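Local coordinates for protein transcobalamin-1 (Homo sapiens, PDB 4KKI) that binds vitamin B12 with femtomolar affinity and protects it from the acid of the stomach, at residues G103-A108 and S306-A311; L156-Y161 and I302-S307. All blocks are in the same frame, centred on the assembly; numbering follows the deposited sequence.

Interaction 1: residues G103-A108 and S306-A311; sequences GVCRNA and SSCVSA
The disulfide between Cys-105 and Cys-308 fastens the loop after helix 92-102 to the end of the helical domain, where the chain is about to enter the flexible linker. The two SG atoms are 2.0 Å apart, and the bridge has a chi3 of 75°, a right-handed twist near a quarter turn. Its halves are built differently. In Cys-105 SG stands between the backbone N and the carbonyl carbon (chi1 44°), whereas in Cys-308 it lies anti to the carbonyl carbon (chi1 -82°). In both cysteines the bond from CA to CB points toward the other segment. Cys-105 CB also comes within 3.3 Å of Cys-308 N, and Cys-308 SG lies 3.3 Å from Arg-106 O, packing against that carbonyl.

No hydrogen bond joins the segments, and apart from the covalent link they meet through van der Waals packing. In this alpha6-alpha6 helical barrel the bridge joins two loops at the surface, away from the cobalamin pocket; the centre of the contact lies about 24 Å from the centre of the chain. Beside it the backbones pass closely, with Arg-106 CA 4.2 Å from Ser-306 CA. Arg-106 CB rests on Ser-306, 3.3 Å from its N and close to its CA and CB. From there the arginine chain bends at chi2, and the guanidinium leads away from the contact. Ser-307 CB lies 4.0 Å from Cys-105 CB, and its OG reaches back to its own segment in a hydrogen bond with Ser-306 O, the donor tilted out of the carbonyl plane. Val-104 and Asn-107 touch helix 55-63, Val-104 through Leu-59, Lys-62 and Leu-63, Asn-107 through Lys-62. Asn-107 OD1 takes a weak hydrogen bond from Glu-110 N, just before helix 111-115.

Interaction 2: residues L156-Y161 and I302-S307; sequences LFNGNY and INKDSS
The backbones run well apart, closest at Phe-157 and Lys-304 with 6.9 Å between CA atoms, and no hydrogen bond crosses, so side chains make the contact. Lys-304 and Phe-157 slide past each other in opposite directions: Lys-304 CB lies 3.5 Å from ring atom CE2, and CD lies near CD2. Lys-304 CD also packs 3.6 Å from Leu-156 O at the end of helix 144-156. Further out, Lys-304 CE meets Asn-158 OD1 at 3.3 Å, the two side chains crossing at about a right angle. The chain bends at chi4 (64°), and NZ forms a salt bridge with Asp-305 OD2, its hydrogen bond weak. Ile-302 supplies the apolar end, its CG2 3.9 Å from Phe-157 CZ and its CB 4.1 Å from Leu-156 CD1. An alanine at Phe-157 would probably open a gap beside Lys-304 CB and CD and Ile-302 CG2, which would lose their ring partner. Asn-303 OD1 accepts from Asp-305 N in an Asx turn within 302-307. Among the neighbouring helices, Leu-156, Phe-157 and Ile-302 all touch Leu-100 of helix 92-102, and Leu-156 also packs on Cys-197 of helix 185-203.

How the interactions relate
From the N terminus, the chain leaves helix 92-102 at 103-108, passes through helix 144-156 into 156-161, runs on through the rest of the helical domain, and returns at 302-311. Interaction 2 closes the shorter loop, about 140 residues, and interaction 1 the longer one, about 200, which encloses it. Both end on the same returning stretch and share Ser-306 and Ser-307. Their centres are 12 Å apart, and they touch directly: Gly-103 O packs against Ile-302 CG2 and Phe-157 CZ, and Arg-106 CB against Lys-304 O. Together they tie the loops after helices 92-102 and 144-156 to the segment leading into the linker.

Interaction 1: residues G103-A108 and S306-A311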
loop_
_atom_site.group_PDB
_atom_site.type_symbol
_atom_site.label_atom_id
_atom_site.label_comp_id
_atom_site.label_asym_id
_atom_site.label_seq_id
_atom_site.Cartn_x
_atom_site.Cartn_y
_atom_site.Cartn_z
ATOM N N GLY A 103 -14.389 -10.431 3.360
ATOM C CA GLY A 103 -15.724 -10.034 2.954
ATOM C C GLY A 103 -15.849 -9.452 1.561
ATOM O O GLY A 103 -16.756 -8.656 1.311
ATOM N N VAL A 104 -14.950 -9.839 0.658
ATOM C CA VAL A 104 -15.024 -9.405 -0.738
ATOM C C VAL A 104 -16.377 -9.812 -1.305
ATOM O O VAL A 104 -17.024 -9.055 -2.033
ATOM C CB VAL A 104 -13.909 -10.038 -1.596
ATOM C CG1 VAL A 104 -14.013 -9.570 -3.040
ATOM C CG2 VAL A 104 -12.546 -9.703 -1.031
ATOM N N CYS A 105 -16.798 -11.019 -0.945
ATOM C CA CYS A 105 -18.109 -11.537 -1.304
ATOM C C CYS A 105 -18.588 -12.484 -0.209
ATOM O O CYS A 105 -17.802 -12.916 0.636
ATOM C CB CYS A 105 -18.042 -12.256 -2.651
ATOM S SG CYS A 105 -16.603 -13.334 -2.841
ATOM N N ARG A 106 -19.876 -12.806 -0.220
ATOM C CA ARG A 106 -20.440 -13.663 0.817
ATOM C C ARG A 106 -19.971 -15.108 0.688
ATOM O O ARG A 106 -20.186 -15.756 -0.337
ATOM C CB ARG A 106 -21.968 -13.604 0.804
ATOM C CG ARG A 106 -22.637 -14.517 1.815
ATOM C CD ARG A 106 -23.342 -13.723 2.900
ATOM N NE ARG A 106 -24.079 -14.593 3.810
ATOM C CZ ARG A 106 -25.315 -15.029 3.588
ATOM N NH1 ARG A 106 -25.956 -14.675 2.482
ATOM N NH2 ARG A 106 -25.911 -15.820 4.470
ATOM N N ASN A 107 -19.324 -15.602 1.738
ATOM C CA ASN A 107 -18.938 -17.004 1.814
ATOM C C ASN A 107 -18.847 -17.456 3.266
ATOM O O ASN A 107 -19.162 -16.691 4.179
ATOM C CB ASN A 107 -17.613 -17.249 1.091
ATOM C CG ASN A 107 -16.440 -16.576 1.772
ATOM O OD1 ASN A 107 -16.602 -15.575 2.469
ATOM N ND2 ASN A 107 -15.246 -17.120 1.567
ATOM N N ALA A 108 -18.421 -18.695 3.477
ATOM C CA ALA A 108 -18.330 -19.243 4.826
ATOM C C ALA A 108 -17.272 -18.523 5.659
ATOM O O ALA A 108 -17.435 -18.347 6.866
ATOM C CB ALA A 108 -18.049 -20.739 4.777
ATOM N N SER A 306 -22.930 -10.999 -1.052
ATOM C CA SER A 306 -22.863 -11.966 -2.153
ATOM C C SER A 306 -22.475 -11.420 -3.528
ATOM O O SER A 306 -23.114 -10.518 -4.071
ATOM C CB SER A 306 -24.138 -12.816 -2.242
ATOM O OG SER A 306 -23.988 -13.856 -3.191
ATOM N N SER A 307 -21.405 -11.996 -4.067
ATOM C CA SER A 307 -20.966 -11.782 -5.438
ATOM C C SER A 307 -20.087 -12.973 -5.789
ATOM O O SER A 307 -19.593 -13.097 -6.910
ATOM C CB SER A 307 -20.169 -10.484 -5.568
ATOM O OG SER A 307 -20.987 -9.352 -5.337
ATOM N N CYS A 308 -19.911 -13.849 -4.802
ATOM C CA CYS A 308 -19.013 -14.996 -4.906
ATOM C C CYS A 308 -19.438 -15.997 -5.972
ATOM O O CYS A 308 -20.331 -16.813 -5.752
ATOM C CB CYS A 308 -18.892 -15.711 -3.554
ATOM S SG CYS A 308 -17.715 -14.975 -2.392
ATOM N N VAL A 309 -18.786 -15.925 -7.127
ATOM C CA VAL A 309 -18.956 -16.935 -8.157
ATOM C C VAL A 309 -18.040 -18.106 -7.819
ATOM O O VAL A 309 -16.823 -18.015 -7.984
ATOM C CB VAL A 309 -18.604 -16.386 -9.549
ATOM C CG1 VAL A 309 -18.903 -17.423 -10.620
ATOM C CG2 VAL A 309 -19.366 -15.099 -9.821
ATOM N N SER A 310 -18.630 -19.194 -7.330
ATOM C CA SER A 310 -17.871 -20.355 -6.869
ATOM C C SER A 310 -16.973 -20.948 -7.955
ATOM O O SER A 310 -15.882 -21.442 -7.669
ATOM C CB SER A 310 -18.813 -21.429 -6.316
ATOM O OG SER A 310 -19.521 -20.954 -5.184
ATOM N N ALA A 311 -17.439 -20.896 -9.199
ATOM C CA ALA A 311 -16.648 -21.365 -10.332
ATOM C C ALA A 311 -15.945 -20.192 -11.006
ATOM O O ALA A 311 -16.522 -19.521 -11.862
ATOM C CB ALA A 311 -17.531 -22.103 -11.326
#

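Interaction 2: residues L156-Y161 and I302-S307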
loop_
_atom_site.group_PDB
_atom_site.type_symbol
_atom_site.label_atom_id
_atom_site.label_comp_id
_atom_site.label_asym_id
_atom_site.label_seq_id
_atom_site.Cartn_x
_atom_site.Cartn_y
_atom_site.Cartn_z
ATOM N N LEU A 156 -17.746 0.028 4.020
ATOM C CA LEU A 156 -18.217 -1.086 3.198
ATOM C C LEU A 156 -18.993 -2.139 3.989
ATOM O O LEU A 156 -19.822 -2.854 3.429
ATOM C CB LEU A 156 -17.042 -1.755 2.484
ATOM C CG LEU A 156 -16.422 -1.000 1.309
ATOM C CD1 LEU A 156 -15.146 -1.692 0.845
ATOM C CD2 LEU A 156 -17.422 -0.902 0.169
ATOM N N PHE A 157 -18.718 -2.238 5.286
ATOM C CA PHE A 157 -19.331 -3.286 6.101
ATOM C C PHE A 157 -20.231 -2.735 7.204
ATOM O O PHE A 157 -20.464 -3.395 8.216
ATOM C CB PHE A 157 -18.257 -4.222 6.668
ATOM C CG PHE A 157 -17.520 -4.991 5.612
ATOM C CD1 PHE A 157 -16.429 -4.435 4.966
ATOM C CD2 PHE A 157 -17.929 -6.264 5.249
ATOM C CE1 PHE A 157 -15.754 -5.134 3.983
ATOM C CE2 PHE A 157 -17.256 -6.970 4.268
ATOM C CZ PHE A 157 -16.169 -6.402 3.633
ATOM N N ASN A 158 -20.734 -1.522 6.986
ATOM C CA ASN A 158 -21.701 -0.897 7.884
ATOM C C ASN A 158 -21.230 -0.801 9.330
ATOM O O ASN A 158 -22.014 -0.988 10.259
ATOM C CB ASN A 158 -23.046 -1.628 7.819
ATOM C CG ASN A 158 -23.676 -1.565 6.444
ATOM O OD1 ASN A 158 -23.818 -2.583 5.768
ATOM N ND2 ASN A 158 -24.060 -0.366 6.023
ATOM N N GLY A 159 -19.946 -0.518 9.512
ATOM C CA GLY A 159 -19.401 -0.312 10.839
ATOM C C GLY A 159 -19.725 1.085 11.324
ATOM O O GLY A 159 -20.097 1.950 10.531
ATOM N N ASN A 160 -19.587 1.311 12.625
ATOM C CA ASN A 160 -19.897 2.612 13.199
ATOM C C ASN A 160 -18.695 3.551 13.160
ATOM O O ASN A 160 -17.663 3.284 13.774
ATOM C CB ASN A 160 -20.419 2.459 14.631
ATOM C CG ASN A 160 -21.179 3.683 15.111
ATOM O OD1 ASN A 160 -20.740 4.818 14.925
ATOM N ND2 ASN A 160 -22.333 3.454 15.728
ATOM N N TYR A 161 -18.837 4.648 12.425
ATOM C CA TYR A 161 -17.792 5.657 12.329
ATOM C C TYR A 161 -18.420 7.039 12.205
ATOM O O TYR A 161 -19.522 7.183 11.678
ATOM C CB TYR A 161 -16.876 5.382 11.130
ATOM C CG TYR A 161 -17.578 5.428 9.790
ATOM C CD1 TYR A 161 -18.255 4.318 9.302
ATOM C CD2 TYR A 161 -17.561 6.580 9.010
ATOM C CE1 TYR A 161 -18.898 4.352 8.083
ATOM C CE2 TYR A 161 -18.203 6.623 7.784
ATOM C CZ TYR A 161 -18.870 5.504 7.327
ATOM O OH TYR A 161 -19.515 5.525 6.113
ATOM N N ILE A 302 -16.288 -4.433 -3.688
ATOM C CA ILE A 302 -16.528 -5.364 -2.596
ATOM C C ILE A 302 -17.993 -5.327 -2.162
ATOM O O ILE A 302 -18.452 -4.358 -1.553
ATOM C CB ILE A 302 -15.614 -5.059 -1.395
ATOM C CG1 ILE A 302 -14.153 -5.320 -1.767
ATOM C CG2 ILE A 302 -16.012 -5.897 -0.193
ATOM C CD1 ILE A 302 -13.162 -4.943 -0.687
ATOM N N ASN A 303 -18.725 -6.382 -2.500
ATOM C CA ASN A 303 -20.120 -6.512 -2.101
ATOM C C ASN A 303 -20.241 -7.609 -1.048
ATOM O O ASN A 303 -20.206 -8.798 -1.369
ATOM C CB ASN A 303 -20.993 -6.830 -3.319
ATOM C CG ASN A 303 -22.477 -6.615 -3.056
ATOM O OD1 ASN A 303 -22.928 -6.627 -1.912
ATOM N ND2 ASN A 303 -23.241 -6.421 -4.126
ATOM N N LYS A 304 -20.375 -7.204 0.212
ATOM C CA LYS A 304 -20.401 -8.150 1.325
ATOM C C LYS A 304 -21.622 -9.066 1.278
ATOM O O LYS A 304 -21.600 -10.169 1.825
ATOM C CB LYS A 304 -20.338 -7.413 2.666
ATOM C CG LYS A 304 -21.621 -6.698 3.058
ATOM C CD LYS A 304 -21.441 -5.928 4.355
ATOM C CE LYS A 304 -22.781 -5.569 4.972
ATOM N NZ LYS A 304 -23.539 -6.787 5.375
ATOM N N ASP A 305 -22.683 -8.609 0.620
ATOM C CA ASP A 305 -23.897 -9.406 0.482
ATOM C C ASP A 305 -23.938 -10.153 -0.849
ATOM O O ASP A 305 -24.837 -9.947 -1.667
ATOM C CB ASP A 305 -25.145 -8.538 0.665
ATOM C CG ASP A 305 -25.291 -8.021 2.086
ATOM O OD1 ASP A 305 -25.784 -8.778 2.948
ATOM O OD2 ASP A 305 -24.913 -6.858 2.340
ATOM N N SER A 306 -22.930 -10.999 -1.052
ATOM C CA SER A 306 -22.863 -11.966 -2.153
ATOM C C SER A 306 -22.475 -11.420 -3.528
ATOM O O SER A 306 -23.114 -10.518 -4.071
ATOM C CB SER A 306 -24.138 -12.816 -2.242
ATOM O OG SER A 306 -23.988 -13.856 -3.191
ATOM N N SER A 307 -21.405 -11.996 -4.067
ATOM C CA SER A 307 -20.966 -11.782 -5.438
ATOM C C SER A 307 -20.087 -12.973 -5.789
ATOM O O SER A 307 -19.593 -13.097 -6.910
ATOM C CB SER A 307 -20.169 -10.484 -5.568
ATOM O OG SER A 307 -20.987 -9.352 -5.337
#